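Local coordinates for CS6 fimbrial subunit B, CS6 fimbrial subunit A (PDB 4B9G), which probably serves as a building block of the CS6 colonization factor of enterotoxigenic Escherichia coli, here completed by a fused donor strand from subunit CssA, at residues I67-N72 / D77-Y82; D29-L34 / S123-G128; G91-G96 / Y109-I114. All blocks are in the same frame, centred on the assembly; numbering follows the deposited sequence.

Contact 1. Residues I67-N72 / D77-Y82; sequences IGKLVN and DQNMNY
The carbonyl oxygen of Leu70 is held twice from across the hairpin: Met80 N donates to Leu70 O at 2.8 Å, and the CA-H of Asn79 approaches it as well. Leu70 N returns a bond to Met80 O, and the same pairing recurs at Gly68, whose N reaches Tyr82 O at 2.9 Å while its own O receives Tyr82 N. Beside the ladder, the Tyr82 ring folds back over the partner strand. Its CG sits between backbone N and carbonyl carbon (chi1 72°), which lays one ring face on Gly68 CA; this cross-strand glycine-aromatic pairing is flanked by Leu70, whose CG comes obliquely to 3.7 Å from Tyr82 CE1. The hairpin of strands 65-72 and 79-88 belongs to the CssB part, in an all-beta fold consistent with the immunoglobulin-like sandwich of fimbrial subunits. Tyr82 OH bonds Tyr39 OH and a water, 2.6 Å away, that donates to Lys69 O. On the face carrying Lys69 and Asn81, the lysine's carbon chain runs alongside the amide, Lys69 CG 3.5 Å from Asn81 OD1, and a second water links that oxygen to Lys69 NZ. Towards the turn, Asn72 N bonds Gln78 O almost straight (168°). The side chains of Asn72 and Gln78 run side by side, their amide planes 65° apart, but bond other groups: Asn72 OD1 takes Asn74 N, and Gln78 OE1 takes Ser126 N.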
loop_
_atom_site.group_PDB
_atom_site.type_symbol
_atom_site.label_atom_id
_atom_site.label_comp_id
_atom_site.label_asym_id
_atom_site.label_seq_id
_atom_site.Cartn_x
_atom_site.Cartn_y
_atom_site.Cartn_z
ATOM N N ILE A 67 -3.652 -6.796 -5.953
ATOM C CA ILE A 67 -3.135 -7.576 -4.843
ATOM C C ILE A 67 -1.609 -7.563 -4.861
ATOM O O ILE A 67 -0.987 -7.926 -5.863
ATOM C CB ILE A 67 -3.663 -9.013 -4.911
ATOM C CG1 ILE A 67 -5.203 -9.033 -4.924
ATOM C CG2 ILE A 67 -3.108 -9.828 -3.748
ATOM C CD1 ILE A 67 -5.871 -8.333 -3.798
ATOM N N GLY A 68 -1.000 -7.125 -3.762
ATOM C CA GLY A 68 0.437 -7.178 -3.586
ATOM C C GLY A 68 0.836 -8.305 -2.650
ATOM O O GLY A 68 -0.004 -8.960 -2.028
ATOM N N LYS A 69 2.146 -8.519 -2.565
ATOM C CA LYS A 69 2.716 -9.534 -1.682
ATOM C C LYS A 69 3.753 -8.932 -0.732
ATOM O O LYS A 69 4.571 -8.085 -1.130
ATOM C CB LYS A 69 3.412 -10.633 -2.490
ATOM C CG LYS A 69 2.473 -11.538 -3.233
ATOM C CD LYS A 69 3.244 -12.665 -3.890
ATOM C CE LYS A 69 2.337 -13.849 -4.153
ATOM N NZ LYS A 69 1.890 -13.940 -5.559
ATOM N N LEU A 70 3.734 -9.415 0.512
ATOM C CA LEU A 70 4.842 -9.238 1.450
ATOM C C LEU A 70 5.473 -10.619 1.607
ATOM O O LEU A 70 4.811 -11.584 1.980
ATOM C CB LEU A 70 4.358 -8.698 2.792
ATOM C CG LEU A 70 3.626 -7.351 2.714
ATOM C CD1 LEU A 70 3.157 -6.914 4.084
ATOM C CD2 LEU A 70 4.472 -6.269 2.092
ATOM N N VAL A 71 6.750 -10.718 1.261
ATOM C CA VAL A 71 7.453 -11.996 1.182
ATOM C C VAL A 71 8.419 -12.133 2.362
ATOM O O VAL A 71 9.172 -11.197 2.675
ATOM C CB VAL A 71 8.219 -12.107 -0.158
ATOM C CG1 VAL A 71 8.928 -13.465 -0.260
ATOM C CG2 VAL A 71 7.264 -11.917 -1.330
ATOM N N ASN A 72 8.390 -13.287 3.022
ATOM C CA ASN A 72 9.306 -13.578 4.103
ATOM C C ASN A 72 10.739 -13.398 3.600
ATOM O O ASN A 72 11.158 -14.024 2.605
ATOM C CB ASN A 72 9.045 -15.017 4.543
ATOM C CG ASN A 72 9.887 -15.444 5.714
ATOM O OD1 ASN A 72 11.099 -15.285 5.701
ATOM N ND2 ASN A 72 9.258 -16.030 6.718
ATOM N N ASP A 77 9.271 -18.870 -0.172
ATOM C CA ASP A 77 8.028 -19.596 -0.432
ATOM C C ASP A 77 6.869 -19.175 0.472
ATOM O O ASP A 77 5.756 -19.665 0.300
ATOM C CB ASP A 77 8.251 -21.115 -0.305
ATOM C CG ASP A 77 9.316 -21.637 -1.235
ATOM O OD1 ASP A 77 9.445 -21.111 -2.361
ATOM O OD2 ASP A 77 10.013 -22.598 -0.843
ATOM N N GLN A 78 7.127 -18.294 1.437
ATOM C CA GLN A 78 6.086 -17.819 2.345
ATOM C C GLN A 78 5.777 -16.359 2.060
ATOM O O GLN A 78 6.683 -15.514 2.044
ATOM C CB GLN A 78 6.540 -17.988 3.792
ATOM C CG GLN A 78 6.741 -19.424 4.184
ATOM C CD GLN A 78 7.019 -19.580 5.658
ATOM O OE1 GLN A 78 6.508 -18.838 6.474
ATOM N NE2 GLN A 78 7.830 -20.551 6.005
ATOM N N ASN A 79 4.512 -16.050 1.810
ATOM C CA ASN A 79 4.146 -14.684 1.483
ATOM C C ASN A 79 2.698 -14.399 1.874
ATOM O O ASN A 79 1.890 -15.314 2.066
ATOM C CB ASN A 79 4.400 -14.413 0.000
ATOM C CG ASN A 79 3.621 -15.354 -0.893
ATOM O OD1 ASN A 79 2.401 -15.419 -0.828
ATOM N ND2 ASN A 79 4.328 -16.134 -1.683
ATOM N N MET A 80 2.413 -13.109 2.021
ATOM C CA MET A 80 1.097 -12.601 2.397
ATOM C C MET A 80 0.564 -11.736 1.267
ATOM O O MET A 80 1.246 -10.819 0.816
ATOM C CB MET A 80 1.213 -11.758 3.668
ATOM C CG MET A 80 1.788 -12.512 4.854
ATOM S SD MET A 80 1.949 -11.399 6.252
ATOM C CE MET A 80 2.590 -12.514 7.508
ATOM N N ASN A 81 -0.670 -11.999 0.853
ATOM C CA ASN A 81 -1.368 -11.188 -0.125
ATOM C C ASN A 81 -2.172 -10.076 0.551
ATOM O O ASN A 81 -2.746 -10.291 1.623
ATOM C CB ASN A 81 -2.351 -12.050 -0.914
ATOM C CG ASN A 81 -1.684 -13.131 -1.715
ATOM O OD1 ASN A 81 -0.601 -12.950 -2.232
ATOM N ND2 ASN A 81 -2.345 -14.272 -1.820
ATOM N N TYR A 82 -2.256 -8.904 -0.082
ATOM C CA TYR A 82 -2.994 -7.797 0.508
ATOM C C TYR A 82 -3.445 -6.806 -0.555
ATOM O O TYR A 82 -2.907 -6.786 -1.657
ATOM C CB TYR A 82 -2.154 -7.068 1.568
ATOM C CG TYR A 82 -1.024 -6.240 1.007
ATOM C CD1 TYR A 82 0.214 -6.799 0.703
ATOM C CD2 TYR A 82 -1.191 -4.878 0.785
ATOM C CE1 TYR A 82 1.244 -6.025 0.199
ATOM C CE2 TYR A 82 -0.159 -4.091 0.299
ATOM C CZ TYR A 82 1.057 -4.664 0.010
ATOM O OH TYR A 82 2.089 -3.850 -0.435
HETATM O O HOH W 1 4.150 -5.080 -1.504
HETATM O O HOH W 2 -0.779 -12.509 -5.059
#

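Contact 2. Residues D29-L34 / S123-G128; sequences DSDPKL and SGYSSG
Asp31 and Tyr125 meet obliquely, the carboxylate plane turned 62° from the phenol ring. The aspartate lies near the CD2 side of the ring: its CB sits in the ring plane at the edge, while Asp31 OD2 stands obliquely to the ring, 3.4 Å from Tyr125 CD2. Asp31 OD2 also accepts the one hydrogen bond between the two loops, from Tyr125 N at 3.0 Å. That bond is nearly straight (169°) and meets OD2 on its syn side, somewhat out of the carboxylate plane. Asp31 OD1 lies beside the root of the tyrosine side chain, 3.5 Å from Tyr125 CB, so the carboxylate spans the backbone N and the first carbon of the same residue. Tyr125 CG is opposite its own carbonyl carbon and beside its N (chi1 -71°), which keeps the CD2 side of the ring and the backbone N-H near the same carboxylate. The peptide N-H probably offsets part of the aspartate's charge.

Both segments belong to the CssB part and are connecting loops. Segment 29-34 links strand 21-28 to strand 37-44, and the loop holding 123-128 links strand 108-119 to strand 128-142; they meet at one end of what is probably an immunoglobulin-like beta-sandwich. Gly124 brings its CA to 3.5 Å from Asp31 OD2. Next along the first loop, the Pro32 ring crosses Tyr125 at about a right angle, with Pro32 CD 4.1 Å from Tyr125 CD2. Asp31, Pro32 and Tyr125 all also touch Ile160 in the fused CssA segment. At its far end, Tyr125 OH bonds Tyr115 OH and Asn79 O.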
loop_
_atom_site.group_PDB
_atom_site.type_symbol
_atom_site.label_atom_id
_atom_site.label_comp_id
_atom_site.label_asym_id
_atom_site.label_seq_id
_atom_site.Cartn_x
_atom_site.Cartn_y
_atom_site.Cartn_z
ATOM N N ASP A 29 1.977 -11.251 16.817
ATOM C CA ASP A 29 2.537 -12.361 17.566
ATOM C C ASP A 29 2.087 -13.713 17.024
ATOM O O ASP A 29 2.551 -14.744 17.493
ATOM C CB ASP A 29 2.164 -12.257 19.047
ATOM C CG ASP A 29 3.086 -11.340 19.825
ATOM O OD1 ASP A 29 4.147 -10.950 19.298
ATOM O OD2 ASP A 29 2.753 -11.025 20.988
ATOM N N SER A 30 1.184 -13.710 16.054
ATOM C CA SER A 30 0.724 -14.934 15.408
ATOM C C SER A 30 0.290 -14.592 13.997
ATOM O O SER A 30 0.375 -13.440 13.594
ATOM C CB SER A 30 -0.438 -15.569 16.177
ATOM O OG SER A 30 -1.543 -14.686 16.276
ATOM N N ASP A 31 -0.193 -15.571 13.244
ATOM C CA ASP A 31 -0.521 -15.336 11.839
ATOM C C ASP A 31 -1.598 -14.277 11.680
ATOM O O ASP A 31 -2.581 -14.280 12.403
ATOM C CB ASP A 31 -0.992 -16.628 11.192
ATOM C CG ASP A 31 0.143 -17.616 11.000
ATOM O OD1 ASP A 31 1.224 -17.394 11.573
ATOM O OD2 ASP A 31 -0.025 -18.588 10.252
ATOM N N PRO A 32 -1.420 -13.358 10.731
ATOM C CA PRO A 32 -2.502 -12.406 10.451
ATOM C C PRO A 32 -3.787 -13.115 10.053
ATOM O O PRO A 32 -3.749 -14.187 9.453
ATOM C CB PRO A 32 -1.973 -11.581 9.273
ATOM C CG PRO A 32 -0.533 -11.809 9.244
ATOM C CD PRO A 32 -0.240 -13.124 9.887
ATOM N N LYS A 33 -4.895 -12.547 10.407
ATOM C CA LYS A 33 -6.236 -12.972 10.026
ATOM C C LYS A 33 -6.821 -12.220 8.833
ATOM O O LYS A 33 -6.387 -11.115 8.542
ATOM C CB LYS A 33 -7.095 -12.917 11.258
ATOM C CG LYS A 33 -6.565 -13.794 12.347
ATOM C CD LYS A 33 -7.514 -14.232 13.297
ATOM C CE LYS A 33 -7.279 -13.692 14.702
ATOM N NZ LYS A 33 -6.300 -14.551 15.466
ATOM N N LEU A 34 -7.763 -12.841 8.113
ATOM C CA LEU A 34 -8.418 -12.142 7.030
ATOM C C LEU A 34 -8.851 -10.778 7.533
ATOM O O LEU A 34 -9.393 -10.640 8.636
ATOM C CB LEU A 34 -9.627 -12.935 6.533
ATOM C CG LEU A 34 -9.502 -13.587 5.156
ATOM C CD1 LEU A 34 -8.152 -14.253 4.969
ATOM C CD2 LEU A 34 -10.630 -14.585 4.952
ATOM N N SER A 123 1.898 -25.651 8.765
ATOM C CA SER A 123 2.115 -25.161 10.119
ATOM C C SER A 123 1.911 -23.645 10.246
ATOM O O SER A 123 2.057 -23.089 11.334
ATOM C CB SER A 123 3.530 -25.516 10.574
ATOM O OG SER A 123 4.494 -24.991 9.684
ATOM N N GLY A 124 1.583 -22.978 9.143
ATOM C CA GLY A 124 1.393 -21.541 9.165
ATOM C C GLY A 124 2.673 -20.769 8.881
ATOM O O GLY A 124 3.671 -21.331 8.444
ATOM N N TYR A 125 2.626 -19.461 9.093
ATOM C CA TYR A 125 3.756 -18.599 8.779
ATOM C C TYR A 125 4.899 -18.749 9.781
ATOM O O TYR A 125 4.678 -18.877 10.990
ATOM C CB TYR A 125 3.311 -17.134 8.785
ATOM C CG TYR A 125 2.421 -16.740 7.635
ATOM C CD1 TYR A 125 2.932 -16.653 6.349
ATOM C CD2 TYR A 125 1.089 -16.425 7.839
ATOM C CE1 TYR A 125 2.128 -16.284 5.285
ATOM C CE2 TYR A 125 0.269 -16.060 6.785
ATOM C CZ TYR A 125 0.802 -15.991 5.516
ATOM O OH TYR A 125 -0.003 -15.621 4.461
ATOM N N SER A 126 6.117 -18.696 9.276
ATOM C CA SER A 126 7.289 -18.632 10.130
ATOM C C SER A 126 7.464 -17.237 10.756
ATOM O O SER A 126 7.135 -16.208 10.157
ATOM C CB SER A 126 8.543 -18.966 9.329
ATOM O OG SER A 126 8.544 -20.301 8.872
ATOM N N SER A 127 8.011 -17.199 11.967
ATOM C CA SER A 127 8.444 -15.938 12.554
ATOM C C SER A 127 9.418 -15.221 11.619
ATOM O O SER A 127 10.314 -15.860 11.067
ATOM C CB SER A 127 9.154 -16.190 13.885
ATOM O OG SER A 127 8.303 -16.747 14.867
ATOM N N GLY A 128 9.296 -13.898 11.500
ATOM C CA GLY A 128 10.227 -13.108 10.713
ATOM C C GLY A 128 9.557 -11.891 10.102
ATOM O O GLY A 128 8.385 -11.577 10.380
#

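Contact 3. Residues G91-G96 / Y109-I114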
loop_
_atom_site.group_PDB
_atom_site.type_symbol
_atom_site.label_atom_id
_atom_site.label_comp_id
_atom_site.label_asym_id
_atom_site.label_seq_id
_atom_site.Cartn_x
_atom_site.Cartn_y
_atom_site.Cartn_z
ATOM N N GLY A 91 -12.083 11.748 -1.433
ATOM C CA GLY A 91 -11.875 11.427 -2.833
ATOM C C GLY A 91 -12.359 10.043 -3.233
ATOM O O GLY A 91 -12.571 9.178 -2.383
ATOM N N LYS A 92 -12.458 9.840 -4.547
ATOM C CA LYS A 92 -13.043 8.663 -5.161
ATOM C C LYS A 92 -11.990 7.563 -5.370
ATOM O O LYS A 92 -11.545 7.320 -6.506
ATOM C CB LYS A 92 -13.707 9.045 -6.503
ATOM C CG LYS A 92 -14.856 10.041 -6.322
ATOM C CD LYS A 92 -15.477 10.567 -7.634
ATOM C CE LYS A 92 -16.557 11.623 -7.335
ATOM N NZ LYS A 92 -17.161 12.217 -8.542
ATOM N N PHE A 93 -11.641 6.883 -4.265
ATOM C CA PHE A 93 -10.716 5.719 -4.263
ATOM C C PHE A 93 -11.474 4.422 -3.935
ATOM O O PHE A 93 -12.042 4.280 -2.856
ATOM C CB PHE A 93 -9.586 5.920 -3.224
ATOM C CG PHE A 93 -8.513 4.833 -3.229
ATOM C CD1 PHE A 93 -7.426 4.905 -4.078
ATOM C CD2 PHE A 93 -8.582 3.765 -2.359
ATOM C CE1 PHE A 93 -6.456 3.923 -4.076
ATOM C CE2 PHE A 93 -7.612 2.788 -2.348
ATOM C CZ PHE A 93 -6.542 2.865 -3.191
ATOM N N MET A 94 -11.487 3.489 -4.877
ATOM C CA MET A 94 -12.036 2.158 -4.657
ATOM C C MET A 94 -10.920 1.282 -4.104
ATOM O O MET A 94 -9.820 1.292 -4.649
ATOM C CB MET A 94 -12.554 1.571 -5.979
ATOM C CG MET A 94 -13.666 2.366 -6.666
ATOM S SD MET A 94 -15.174 2.488 -5.708
ATOM C CE MET A 94 -15.652 0.766 -5.641
ATOM N N ALA A 95 -11.190 0.541 -3.030
ATOM C CA ALA A 95 -10.157 -0.293 -2.422
ATOM C C ALA A 95 -9.461 -1.122 -3.498
ATOM O O ALA A 95 -10.102 -1.770 -4.324
ATOM C CB ALA A 95 -10.742 -1.200 -1.345
ATOM N N GLY A 96 -8.140 -1.113 -3.448
ATOM C CA GLY A 96 -7.325 -1.879 -4.361
ATOM C C GLY A 96 -7.157 -1.295 -5.755
ATOM O O GLY A 96 -6.574 -1.973 -6.601
ATOM N N TYR A 109 -4.146 12.061 4.236
ATOM C CA TYR A 109 -4.746 10.800 3.803
ATOM C C TYR A 109 -4.093 9.649 4.558
ATOM O O TYR A 109 -2.881 9.655 4.827
ATOM C CB TYR A 109 -4.546 10.589 2.280
ATOM C CG TYR A 109 -5.404 11.505 1.459
ATOM C CD1 TYR A 109 -5.118 12.860 1.376
ATOM C CD2 TYR A 109 -6.572 11.044 0.854
ATOM C CE1 TYR A 109 -5.947 13.725 0.676
ATOM C CE2 TYR A 109 -7.416 11.918 0.159
ATOM C CZ TYR A 109 -7.109 13.263 0.099
ATOM O OH TYR A 109 -7.932 14.147 -0.557
ATOM N N THR A 110 -4.893 8.648 4.896
ATOM C CA THR A 110 -4.374 7.427 5.477
ATOM C C THR A 110 -4.903 6.236 4.707
ATOM O O THR A 110 -6.017 6.266 4.175
ATOM C CB THR A 110 -4.702 7.276 6.971
ATOM O OG1 THR A 110 -6.112 7.168 7.137
ATOM C CG2 THR A 110 -4.139 8.451 7.785
ATOM N N PHE A 111 -4.083 5.193 4.643
ATOM C CA PHE A 111 -4.403 3.957 3.946
ATOM C C PHE A 111 -3.925 2.786 4.797
ATOM O O PHE A 111 -3.019 2.942 5.639
ATOM C CB PHE A 111 -3.717 3.883 2.569
ATOM C CG PHE A 111 -4.026 5.048 1.647
ATOM C CD1 PHE A 111 -3.335 6.250 1.759
ATOM C CD2 PHE A 111 -4.989 4.925 0.641
ATOM C CE1 PHE A 111 -3.607 7.297 0.917
ATOM C CE2 PHE A 111 -5.266 5.984 -0.217
ATOM C CZ PHE A 111 -4.571 7.166 -0.088
ATOM N N SER A 112 -4.451 1.613 4.628
ATOM C CA SER A 112 -4.153 0.389 5.247
ATOM C C SER A 112 -3.919 -0.733 4.220
ATOM O O SER A 112 -4.651 -0.826 3.232
ATOM C CB SER A 112 -5.190 0.025 6.298
ATOM O OG SER A 112 -6.348 -0.044 5.660
ATOM N N ALA A 113 -2.931 -1.585 4.480
ATOM C CA ALA A 113 -2.711 -2.829 3.745
ATOM C C ALA A 113 -3.496 -3.935 4.428
ATOM O O ALA A 113 -3.239 -4.239 5.601
ATOM C CB ALA A 113 -1.214 -3.165 3.742
ATOM N N ILE A 114 -4.451 -4.512 3.713
ATOM C CA ILE A 114 -5.419 -5.452 4.275
ATOM C C ILE A 114 -5.145 -6.880 3.785
ATOM O O ILE A 114 -5.171 -7.146 2.580
ATOM C CB ILE A 114 -6.860 -5.050 3.887
ATOM C CG1 ILE A 114 -7.146 -3.602 4.315
ATOM C CG2 ILE A 114 -7.865 -6.030 4.474
ATOM C CD1 ILE A 114 -6.935 -3.345 5.779
#
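Phe93 and Phe111 reach each other by different first torsions: Phe93 holds CG opposite its backbone N (chi1 -175°), whereas Phe111 holds CG opposite its carbonyl carbon (chi1 -56°). Both residues point their CB toward the other segment, and these rotations bring the ring of Phe111 edge-on to that of Phe93 in a T-shaped stack. Phe111 supplies the edge and Phe93 the face. The ring centroids are 5.6 Å apart and the planes stand at 75° to each other. Phe111 CE2 lies over one face of Phe93, with Phe93 CZ its nearest atom at 4.5 Å. This separation makes the contact one of loosely touching apolar surfaces, in which the hydrogens on the phenylalanine edge would point towards the pi cloud of the other ring.

Just before Phe93 the loop bends sharply. Lys92 is the centre of an inverse gamma turn, closed by a weak bond from Phe93 N to Gly91 O, at 3.1 Å. The strand also reaches the start of the loop by another route, because Tyr109 OH bonds Ala90 O as well as Lys104 N. Around the stack, Ile54 of strand 51-56 packs on both phenylalanines, Phe101 meets the ring of Phe93, and Met43 of strand 37-44 touches Phe111. The pair lies within the CssB part and joins the loop following strand 79-88 to strand 108-119. With Phe111 buried and Phe93 partly exposed, it is an aromatic pair at the margin of the apolar interior, consistent with the immunoglobulin-like beta-sandwich of fimbrial subunits.

How the contacts relate
Contacts 1 and 2 lie on the same side of the chain's centre, with their own centres about 12 Å apart, and they touch directly: besides the polar bonds that already join them, Met80 CG packs 3.6 Å from Tyr125 OH. The hairpin is thus tied to the loop carrying Tyr125. Contact 3 lies on the opposite side of the chain's centre from contact 1, about 19 Å from it between centres, yet strands 79-88 and 108-119 are sheet neighbours, and Tyr82 CD2 packs 3.4 Å from Ala113 CB. Contacts 2 and 3 do not touch. Along the sequence, contact 2 encloses the other two, which follow one another.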